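PDB 1VPY: PROTEIN (hypothetical protein EF0366) from Enterococcus faecalis, which is of unknown function but belongs to the DUF72 family, folds as a TIM alpha/beta barrel and binds zinc ions. Local coordinates for residues L135-I138 / R139-K143; M165-F168 / M169-Q173; V195-P198 / N199-L202; E103-A106 / P107-E110. All coordinates share one frame; numbering follows the deposited sequence.

Overall arrangement
All four interactions are local contacts on the outer layer and loops of an eight-stranded TIM barrel. In chain order interaction 4 comes first, before strand 114-120. Interactions 1 and 2 follow as the last turns of two successive helices, their centres about 13 Å apart, linked by a probable hydrogen bond of 3.0 Å from Arg139 NH1 to Asn172 O. Interaction 3 lies in the loop that enters strand 201-205, its centre about 11 Å from that of interaction 2, and Asn197 ND2 probably bonds to Gln173 O at 3.0 Å. Interaction 4 stands apart, its nearest atoms about 7 Å from interaction 1. No active site is established; interaction 1 binds a zinc ion through His140.

Interaction 1. Residues L135-I138 / R139-K143; sequences LQKI and RHWFK. With ZN (zinc ion), chain D.
Trp141 folds back over the preceding turn of its helix and lays one ring face against the carbonyl oxygen of Lys137, which sits 3.1 Å from the ring plane, toward its rim. The same oxygen accepts the backbone N-H of Trp141 at 2.9 Å between N and O, a nearly straight helical bond. With CG beside its own backbone N (chi1 -73°), the indole is carried toward Ile138, whose CD1 comes within 4.0 Å of Trp141 CE3. The other branch of Ile138 serves Phe142: CG2 lies 3.9 Å from Phe142 CD2, the two side chains running side by side. The phenyl ring turns its edge to Ile138 O, and that oxygen also takes the N-H of Phe142 in the last turn before the chain leaves helical geometry. Arg139 bends round to close this end. Its NH2 bonds to Phe142 O at 3.0 Å, with the oxygen close to the guanidinium plane but the nitrogen well above the carbonyl plane; NH2 also reaches Leu145 O. Nearer the solvent, His140 NE2 binds a zinc ion at 2.1 Å, while Lys137 forms a salt bridge with Glu94. Trp141 and Phe142 pack on helix 94-104. This is the C-terminal end of the helix in a beta-alpha-beta unit, here linking strands 114-120 and 147-150 of the TIM barrel.

Interaction 2. Residues M165-F168 / M169-Q173; sequences MLQF and MKENQ
Phe168 and Asn172 meet ring to amide, with the two planes 63° apart. Asn172 ND2 stands 3.2 Å above the phenyl plane, over the centre of the ring, and from there it also donates to Phe168 O at 2.7 Å. The backbone N of Asn172 bonds to the same oxygen, so that two donors of one residue approach Phe168 O from opposite faces of its carbonyl plane. With CG anti to the backbone N (chi1 175°), the ring stands out from the helix beside its own carbonyl, and Asn172, one turn later and the first residue to depart from helical geometry, brings ND2 back over its face. Another face of the helix is apolar. There the selenomethionines Met165 and Met169 slant across each other, with Met165 SE 3.9 Å from Met169 CE. On the exposed side Gln167 and Glu171 cross at about a right angle, and Glu171 OE2 lies 3.8 Å from Gln167 CG, an approach along the aliphatic part rather than a polar bond. Beyond Asn172 the helix closes in a Schellman motif: Gln173, with positive phi, is the C-prime residue, its N bonded to Lys170 O at 2.9 Å while Phe174 N turns back to Met169 O. Helix 162-171 thereby passes into strand 175-180. Met165, Leu166 and Met169 cover Leu176 of that strand, and Phe168 rests on Val132, Leu135 and Gln136 of the adjacent helix 129-141.

Interaction 3. Residues V195-P198 / N199-L202; sequences VTNP and NLVL
Asn197 carries the tight part of this contact, gripping the turn that it opens with both its backbone and its side chain. Its carbonyl oxygen accepts Leu200 N at 3.0 Å, closing a type I beta turn, while its side-chain OD1 accepts Asn199 N at 2.9 Å and so makes an Asx turn nested in the first. For this the amide is brought over the turn with CG anti to the backbone N (chi1 -177°). Both donors stand above the plane of the carbonyl they use. The other end of the amide is fixed as well: ND2 bonds to Gln173 O, and Leu200 CD2 packs against that nitrogen at 3.5 Å. A water joins the two sides of the loop, accepting from Asn197 N at 2.8 Å and donating to Leu200 O at 2.7 Å. Beside the turn, Val195 and Val201 cross at about a right angle, and Val195 CG2 touches Val201 CG2 at 3.6 Å. The outer side is looser. Pro198 and Asn199, the two central residues of the turn, are exposed, and the Asn199 side chain adds just a weak bond, ND2 to Asn197 OD1 at 3.4 Å, its amide plane steeply inclined to that of Asn197. Pro198 is nevertheless tied by its backbone to Lys249, and Val201 pairs with Glu250 and Gly252. What results is an Asx turn overlapping a type I beta turn, Asn197 to Leu200, leading the chain into strand 201-205 of the TIM barrel.

Interaction 4. Residues E103-A106 / P107-E110; sequences ESMA and PLIE
Met105 O is gripped by two backbone donors of the following turn: Ile109 N binds it at 3.0 Å, nearly straight, and Leu108 N adds a weak bond at 3.1 Å. The next carbonyl continues the pattern, with Ala106 O taking Glu110 N at 2.9 Å and an N-H...O angle of 173°. Pro107, the second residue of helix 106-109, has no N-H to give; its CD instead packs beside Ser104 O and lies 3.5 Å from Ala106 CB. Three side chains then meet residues 105 and 106. Leu108 lies alongside the selenomethionine Met105, both pointing the same way, with Leu108 CD2 4.2 Å from Met105 SE. Ile109 sends CD1 back to Met105, 3.9 Å from Met105 CB, because CG1 is beside its backbone N (chi1 -74°) and the rest of the chain is extended. Glu110, on the exposed side, runs its chain back past Ala106 O without a polar bond to that segment. Met105 departs slightly from helical geometry, separating helix 94-104 from helix 106-109. The Ser104 hydroxyl bonds back to Phe101 O in the first of them. Met105 and Leu108 both reach Val60 on helix 57-65 and Met75 on strand 72-76, while Ile109 and Met105 touch Phe117 of strand 114-120, which the chain enters soon afterwards.

Interaction 1. Residues L135-I138 / R139-K143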
loop_
_atom_site.group_PDB
_atom_site.type_symbol
_atom_site.label_atom_id
_atom_site.label_comp_id
_atom_site.label_asym_id
_atom_site.label_seq_id
_atom_site.Cartn_x
_atom_site.Cartn_y
_atom_site.Cartn_z
ATOM N N LEU A 135 1.066 -6.313 -15.593
ATOM C CA LEU A 135 1.718 -5.267 -14.800
ATOM C C LEU A 135 2.198 -4.129 -15.696
ATOM O O LEU A 135 2.221 -2.969 -15.283
ATOM C CB LEU A 135 2.882 -5.829 -13.978
ATOM C CG LEU A 135 2.578 -6.775 -12.809
ATOM C CD1 LEU A 135 3.855 -7.151 -12.076
ATOM C CD2 LEU A 135 1.582 -6.173 -11.843
ATOM N N GLN A 136 2.566 -4.470 -16.929
ATOM C CA GLN A 136 2.924 -3.472 -17.924
ATOM C C GLN A 136 1.701 -2.660 -18.330
ATOM O O GLN A 136 1.797 -1.445 -18.501
ATOM C CB GLN A 136 3.602 -4.120 -19.133
ATOM C CG GLN A 136 4.974 -4.692 -18.798
ATOM C CD GLN A 136 5.652 -5.372 -19.964
ATOM O OE1 GLN A 136 5.004 -6.012 -20.795
ATOM N NE2 GLN A 136 6.971 -5.254 -20.024
ATOM N N LYS A 137 0.553 -3.327 -18.455
ATOM C CA LYS A 137 -0.721 -2.642 -18.711
ATOM C C LYS A 137 -1.078 -1.670 -17.580
ATOM O O LYS A 137 -1.591 -0.576 -17.841
ATOM C CB LYS A 137 -1.870 -3.637 -18.946
ATOM C CG LYS A 137 -1.794 -4.411 -20.272
ATOM C CD LYS A 137 -3.159 -4.956 -20.704
ATOM C CE LYS A 137 -3.556 -6.219 -19.943
ATOM N NZ LYS A 137 -5.028 -6.471 -20.035
ATOM N N ILE A 138 -0.803 -2.071 -16.336
ATOM C CA ILE A 138 -1.004 -1.205 -15.172
ATOM C C ILE A 138 -0.184 0.076 -15.313
ATOM O O ILE A 138 -0.704 1.176 -15.110
ATOM C CB ILE A 138 -0.613 -1.912 -13.840
ATOM C CG1 ILE A 138 -1.541 -3.094 -13.538
ATOM C CG2 ILE A 138 -0.600 -0.915 -12.672
ATOM C CD1 ILE A 138 -2.941 -2.709 -13.099
ATOM N N ARG A 139 1.092 -0.081 -15.663
ATOM C CA ARG A 139 2.001 1.056 -15.818
ATOM C C ARG A 139 1.493 2.035 -16.871
ATOM O O ARG A 139 1.463 3.242 -16.635
ATOM C CB ARG A 139 3.428 0.585 -16.141
ATOM C CG ARG A 139 4.441 1.694 -16.459
ATOM C CD ARG A 139 4.864 2.476 -15.230
ATOM N NE ARG A 139 3.813 3.369 -14.751
ATOM C CZ ARG A 139 3.806 3.958 -13.558
ATOM N NH1 ARG A 139 4.798 3.757 -12.704
ATOM N NH2 ARG A 139 2.803 4.753 -13.213
ATOM N N HIS A 140 1.078 1.500 -18.018
ATOM C CA HIS A 140 0.516 2.306 -19.097
ATOM C C HIS A 140 -0.745 3.045 -18.662
ATOM O O HIS A 140 -0.843 4.254 -18.859
ATOM C CB HIS A 140 0.236 1.450 -20.331
ATOM C CG HIS A 140 -0.463 2.188 -21.426
ATOM N ND1 HIS A 140 0.101 3.267 -22.073
ATOM C CD2 HIS A 140 -1.682 2.010 -21.984
ATOM C CE1 HIS A 140 -0.742 3.722 -22.982
ATOM N NE2 HIS A 140 -1.831 2.975 -22.948
ATOM N N TRP A 141 -1.694 2.316 -18.068
ATOM C CA TRP A 141 -2.940 2.900 -17.561
ATOM C C TRP A 141 -2.704 4.030 -16.577
ATOM O O TRP A 141 -3.498 4.961 -16.497
ATOM C CB TRP A 141 -3.804 1.849 -16.863
ATOM C CG TRP A 141 -4.474 0.876 -17.768
ATOM C CD1 TRP A 141 -4.792 1.055 -19.084
ATOM C CD2 TRP A 141 -4.947 -0.428 -17.414
ATOM N NE1 TRP A 141 -5.418 -0.065 -19.578
ATOM C CE2 TRP A 141 -5.529 -0.990 -18.574
ATOM C CE3 TRP A 141 -4.933 -1.179 -16.230
ATOM C CZ2 TRP A 141 -6.085 -2.271 -18.587
ATOM C CZ3 TRP A 141 -5.487 -2.448 -16.241
ATOM C CH2 TRP A 141 -6.056 -2.983 -17.413
ATOM N N PHE A 142 -1.620 3.936 -15.817
ATOM C CA PHE A 142 -1.344 4.917 -14.776
ATOM C C PHE A 142 -0.241 5.911 -15.127
ATOM O O PHE A 142 0.458 6.403 -14.242
ATOM C CB PHE A 142 -1.085 4.222 -13.441
ATOM C CG PHE A 142 -2.330 3.697 -12.792
ATOM C CD1 PHE A 142 -3.114 4.523 -11.986
ATOM C CD2 PHE A 142 -2.739 2.380 -12.997
ATOM C CE1 PHE A 142 -4.277 4.034 -11.385
ATOM C CE2 PHE A 142 -3.897 1.891 -12.403
ATOM C CZ PHE A 142 -4.666 2.717 -11.597
ATOM N N LYS A 143 -0.104 6.202 -16.422
ATOM C CA LYS A 143 0.770 7.265 -16.925
ATOM C C LYS A 143 2.014 7.435 -16.061
ATOM O O LYS A 143 2.821 6.511 -15.951
ATOM C CB LYS A 143 -0.007 8.585 -17.052
HETATM ZN ZN ZN D . -3.863 3.158 -23.316
#

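Interaction 2. Residues M165-F168 / M169-Q173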
loop_
_atom_site.group_PDB
_atom_site.type_symbol
_atom_site.label_atom_id
_atom_site.label_comp_id
_atom_site.label_asym_id
_atom_site.label_seq_id
_atom_site.Cartn_x
_atom_site.Cartn_y
_atom_site.Cartn_z
HETATM N N MSE A 165 12.738 -9.681 -11.279
HETATM C CA MSE A 165 11.509 -9.212 -10.677
HETATM C C MSE A 165 11.726 -7.799 -10.123
HETATM O O MSE A 165 11.001 -6.870 -10.493
HETATM C CB MSE A 165 11.070 -10.194 -9.586
HETATM C CG MSE A 165 9.658 -9.995 -9.062
HETATM SE SE MSE A 165 9.501 -8.510 -7.759
HETATM C CE MSE A 165 10.403 -9.330 -6.180
ATOM N N LEU A 166 12.733 -7.642 -9.263
ATOM C CA LEU A 166 13.073 -6.339 -8.695
ATOM C C LEU A 166 13.463 -5.351 -9.786
ATOM O O LEU A 166 13.089 -4.179 -9.724
ATOM C CB LEU A 166 14.211 -6.462 -7.676
ATOM C CG LEU A 166 13.977 -7.189 -6.347
ATOM C CD1 LEU A 166 15.301 -7.363 -5.612
ATOM C CD2 LEU A 166 12.973 -6.457 -5.471
ATOM N N GLN A 167 14.205 -5.837 -10.783
ATOM C CA GLN A 167 14.613 -5.030 -11.936
ATOM C C GLN A 167 13.410 -4.553 -12.753
ATOM O O GLN A 167 13.367 -3.401 -13.191
ATOM C CB GLN A 167 15.601 -5.806 -12.821
ATOM C CG GLN A 167 16.342 -4.965 -13.868
ATOM C CD GLN A 167 17.170 -3.822 -13.271
ATOM O OE1 GLN A 167 17.553 -3.849 -12.094
ATOM N NE2 GLN A 167 17.451 -2.809 -14.089
ATOM N N PHE A 168 12.440 -5.442 -12.945
ATOM C CA PHE A 168 11.193 -5.105 -13.621
ATOM C C PHE A 168 10.426 -4.022 -12.864
ATOM O O PHE A 168 9.833 -3.135 -13.480
ATOM C CB PHE A 168 10.322 -6.354 -13.803
ATOM C CG PHE A 168 8.963 -6.073 -14.379
ATOM C CD1 PHE A 168 8.780 -5.996 -15.759
ATOM C CD2 PHE A 168 7.864 -5.885 -13.545
ATOM C CE1 PHE A 168 7.523 -5.737 -16.299
ATOM C CE2 PHE A 168 6.606 -5.623 -14.074
ATOM C CZ PHE A 168 6.434 -5.550 -15.457
HETATM N N MSE A 169 10.435 -4.096 -11.534
HETATM C CA MSE A 169 9.783 -3.085 -10.707
HETATM C C MSE A 169 10.525 -1.756 -10.791
HETATM O O MSE A 169 9.904 -0.707 -10.933
HETATM C CB MSE A 169 9.678 -3.549 -9.253
HETATM C CG MSE A 169 8.891 -4.845 -9.051
HETATM SE SE MSE A 169 6.954 -4.694 -9.363
HETATM C CE MSE A 169 6.440 -6.605 -9.259
ATOM N N LYS A 170 11.853 -1.812 -10.707
ATOM C CA LYS A 170 12.698 -0.631 -10.899
ATOM C C LYS A 170 12.476 0.027 -12.262
ATOM O O LYS A 170 12.217 1.229 -12.329
ATOM C CB LYS A 170 14.182 -0.967 -10.732
ATOM C CG LYS A 170 14.808 -0.464 -9.454
ATOM C CD LYS A 170 16.140 0.209 -9.741
ATOM C CE LYS A 170 16.942 0.447 -8.467
ATOM N NZ LYS A 170 17.592 -0.806 -8.006
ATOM N N GLU A 171 12.571 -0.760 -13.335
ATOM C CA GLU A 171 12.378 -0.260 -14.702
ATOM C C GLU A 171 11.050 0.459 -14.905
ATOM O O GLU A 171 10.977 1.410 -15.676
ATOM C CB GLU A 171 12.495 -1.389 -15.722
ATOM C CG GLU A 171 13.918 -1.714 -16.140
ATOM C CD GLU A 171 14.036 -3.079 -16.804
ATOM O OE1 GLU A 171 12.997 -3.766 -16.956
ATOM O OE2 GLU A 171 15.173 -3.468 -17.165
ATOM N N ASN A 172 10.009 0.006 -14.213
ATOM C CA ASN A 172 8.686 0.604 -14.340
ATOM C C ASN A 172 8.365 1.618 -13.251
ATOM O O ASN A 172 7.230 2.066 -13.143
ATOM C CB ASN A 172 7.621 -0.485 -14.369
ATOM C CG ASN A 172 7.680 -1.318 -15.630
ATOM O OD1 ASN A 172 7.380 -0.839 -16.724
ATOM N ND2 ASN A 172 8.069 -2.575 -15.483
ATOM N N GLN A 173 9.376 1.983 -12.463
ATOM C CA GLN A 173 9.221 2.876 -11.306
ATOM C C GLN A 173 8.123 2.413 -10.337
ATOM O O GLN A 173 7.483 3.231 -9.670
ATOM C CB GLN A 173 8.978 4.333 -11.735
ATOM C CG GLN A 173 10.106 4.984 -12.515
ATOM C CD GLN A 173 9.898 4.927 -14.023
ATOM O OE1 GLN A 173 8.838 4.526 -14.512
ATOM N NE2 GLN A 173 10.912 5.346 -14.769
#

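Interaction 3. Residues V195-P198 / N199-L202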
loop_
_atom_site.group_PDB
_atom_site.type_symbol
_atom_site.label_atom_id
_atom_site.label_comp_id
_atom_site.label_asym_id
_atom_site.label_seq_id
_atom_site.Cartn_x
_atom_site.Cartn_y
_atom_site.Cartn_z
ATOM N N VAL A 195 14.530 -1.323 -1.937
ATOM C CA VAL A 195 13.959 -0.143 -2.601
ATOM C C VAL A 195 13.943 -0.307 -4.115
ATOM O O VAL A 195 14.992 -0.372 -4.738
ATOM C CB VAL A 195 14.733 1.139 -2.258
ATOM C CG1 VAL A 195 14.084 2.331 -2.908
ATOM C CG2 VAL A 195 14.799 1.337 -0.757
ATOM N N THR A 196 12.749 -0.374 -4.702
ATOM C CA THR A 196 12.604 -0.482 -6.159
ATOM C C THR A 196 12.383 0.889 -6.780
ATOM O O THR A 196 12.689 1.108 -7.947
ATOM C CB THR A 196 11.420 -1.358 -6.540
ATOM O OG1 THR A 196 10.244 -0.824 -5.930
ATOM C CG2 THR A 196 11.627 -2.785 -6.067
ATOM N N ASN A 197 11.822 1.801 -5.992
ATOM C CA ASN A 197 11.658 3.179 -6.402
ATOM C C ASN A 197 12.178 4.091 -5.301
ATOM O O ASN A 197 11.509 4.282 -4.288
ATOM C CB ASN A 197 10.195 3.478 -6.715
ATOM C CG ASN A 197 9.975 4.905 -7.216
ATOM O OD1 ASN A 197 10.837 5.783 -7.068
ATOM N ND2 ASN A 197 8.810 5.141 -7.811
ATOM N N PRO A 198 13.383 4.657 -5.492
ATOM C CA PRO A 198 14.007 5.522 -4.490
ATOM C C PRO A 198 13.197 6.761 -4.108
ATOM O O PRO A 198 13.608 7.497 -3.210
ATOM C CB PRO A 198 15.336 5.928 -5.146
ATOM C CG PRO A 198 15.159 5.668 -6.586
ATOM C CD PRO A 198 14.244 4.490 -6.675
ATOM N N ASN A 199 12.063 6.988 -4.770
ATOM C CA ASN A 199 11.232 8.163 -4.492
ATOM C C ASN A 199 10.176 7.901 -3.447
ATOM O O ASN A 199 9.625 8.844 -2.870
ATOM C CB ASN A 199 10.558 8.686 -5.760
ATOM C CG ASN A 199 11.511 9.440 -6.652
ATOM O OD1 ASN A 199 12.091 10.457 -6.259
ATOM N ND2 ASN A 199 11.676 8.948 -7.870
ATOM N N LEU A 200 9.884 6.624 -3.218
ATOM C CA LEU A 200 8.911 6.217 -2.216
ATOM C C LEU A 200 8.915 4.708 -1.987
ATOM O O LEU A 200 8.830 3.918 -2.930
ATOM C CB LEU A 200 7.497 6.706 -2.571
ATOM C CG LEU A 200 6.676 6.082 -3.701
ATOM C CD1 LEU A 200 5.212 6.366 -3.443
ATOM C CD2 LEU A 200 7.093 6.599 -5.082
ATOM N N VAL A 201 9.040 4.335 -0.719
ATOM C CA VAL A 201 8.914 2.956 -0.284
ATOM C C VAL A 201 7.676 2.852 0.583
ATOM O O VAL A 201 7.434 3.712 1.441
ATOM C CB VAL A 201 10.157 2.507 0.515
ATOM C CG1 VAL A 201 9.900 1.213 1.274
ATOM C CG2 VAL A 201 11.317 2.327 -0.415
ATOM N N LEU A 202 6.885 1.811 0.350
ATOM C CA LEU A 202 5.734 1.535 1.190
ATOM C C LEU A 202 5.884 0.190 1.889
ATOM O O LEU A 202 6.123 -0.845 1.243
ATOM C CB LEU A 202 4.426 1.596 0.386
ATOM C CG LEU A 202 3.107 1.383 1.142
ATOM C CD1 LEU A 202 2.844 2.493 2.160
ATOM C CD2 LEU A 202 1.952 1.261 0.181
HETATM O O HOH W 1 10.262 1.746 -3.614
#

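Interaction 4. Residues E103-A106 / P107-E110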
loop_
_atom_site.group_PDB
_atom_site.type_symbol
_atom_site.label_atom_id
_atom_site.label_comp_id
_atom_site.label_asym_id
_atom_site.label_seq_id
_atom_site.Cartn_x
_atom_site.Cartn_y
_atom_site.Cartn_z
ATOM N N GLU A 103 -10.914 9.325 -13.304
ATOM C CA GLU A 103 -11.817 10.480 -13.320
ATOM C C GLU A 103 -12.266 10.838 -11.904
ATOM O O GLU A 103 -12.340 12.015 -11.548
ATOM C CB GLU A 103 -13.032 10.243 -14.234
ATOM N N SER A 104 -12.555 9.819 -11.097
ATOM C CA SER A 104 -12.975 10.036 -9.718
ATOM C C SER A 104 -11.795 10.426 -8.843
ATOM O O SER A 104 -11.956 11.173 -7.882
ATOM C CB SER A 104 -13.664 8.796 -9.152
ATOM O OG SER A 104 -12.741 7.926 -8.528
HETATM N N MSE A 105 -10.614 9.926 -9.188
HETATM C CA MSE A 105 -9.402 10.213 -8.419
HETATM C C MSE A 105 -8.739 11.532 -8.775
HETATM O O MSE A 105 -7.726 11.896 -8.169
HETATM C CB MSE A 105 -8.391 9.073 -8.553
HETATM C CG MSE A 105 -8.814 7.813 -7.828
HETATM SE SE MSE A 105 -9.071 8.119 -5.909
HETATM C CE MSE A 105 -10.698 6.982 -5.613
ATOM N N ALA A 106 -9.312 12.241 -9.746
ATOM C CA ALA A 106 -8.761 13.511 -10.225
ATOM C C ALA A 106 -8.424 14.509 -9.109
ATOM O O ALA A 106 -7.305 15.021 -9.084
ATOM C CB ALA A 106 -9.673 14.154 -11.284
ATOM N N PRO A 107 -9.367 14.779 -8.176
ATOM C CA PRO A 107 -9.060 15.828 -7.204
ATOM C C PRO A 107 -7.910 15.461 -6.262
ATOM O O PRO A 107 -7.256 16.352 -5.734
ATOM C CB PRO A 107 -10.372 15.980 -6.418
ATOM C CG PRO A 107 -11.408 15.336 -7.260
ATOM C CD PRO A 107 -10.702 14.212 -7.927
ATOM N N LEU A 108 -7.671 14.165 -6.059
ATOM C CA LEU A 108 -6.525 13.711 -5.274
ATOM C C LEU A 108 -5.222 13.818 -6.076
ATOM O O LEU A 108 -4.206 14.289 -5.563
ATOM C CB LEU A 108 -6.749 12.279 -4.760
ATOM C CG LEU A 108 -5.579 11.532 -4.108
ATOM C CD1 LEU A 108 -5.187 12.148 -2.776
ATOM C CD2 LEU A 108 -5.933 10.073 -3.934
ATOM N N ILE A 109 -5.267 13.376 -7.329
ATOM C CA ILE A 109 -4.114 13.409 -8.228
ATOM C C ILE A 109 -3.606 14.844 -8.428
ATOM O O ILE A 109 -2.405 15.108 -8.335
ATOM C CB ILE A 109 -4.473 12.750 -9.584
ATOM C CG1 ILE A 109 -4.551 11.229 -9.427
ATOM C CG2 ILE A 109 -3.475 13.137 -10.682
ATOM C CD1 ILE A 109 -5.319 10.537 -10.546
ATOM N N GLU A 110 -4.533 15.764 -8.681
ATOM C CA GLU A 110 -4.211 17.175 -8.870
ATOM C C GLU A 110 -3.821 17.879 -7.567
ATOM O O GLU A 110 -3.296 18.997 -7.595
ATOM C CB GLU A 110 -5.395 17.904 -9.514
ATOM C CG GLU A 110 -5.765 17.407 -10.902
ATOM C CD GLU A 110 -7.178 17.799 -11.312
ATOM O OE1 GLU A 110 -7.941 18.316 -10.462
ATOM O OE2 GLU A 110 -7.534 17.585 -12.492
#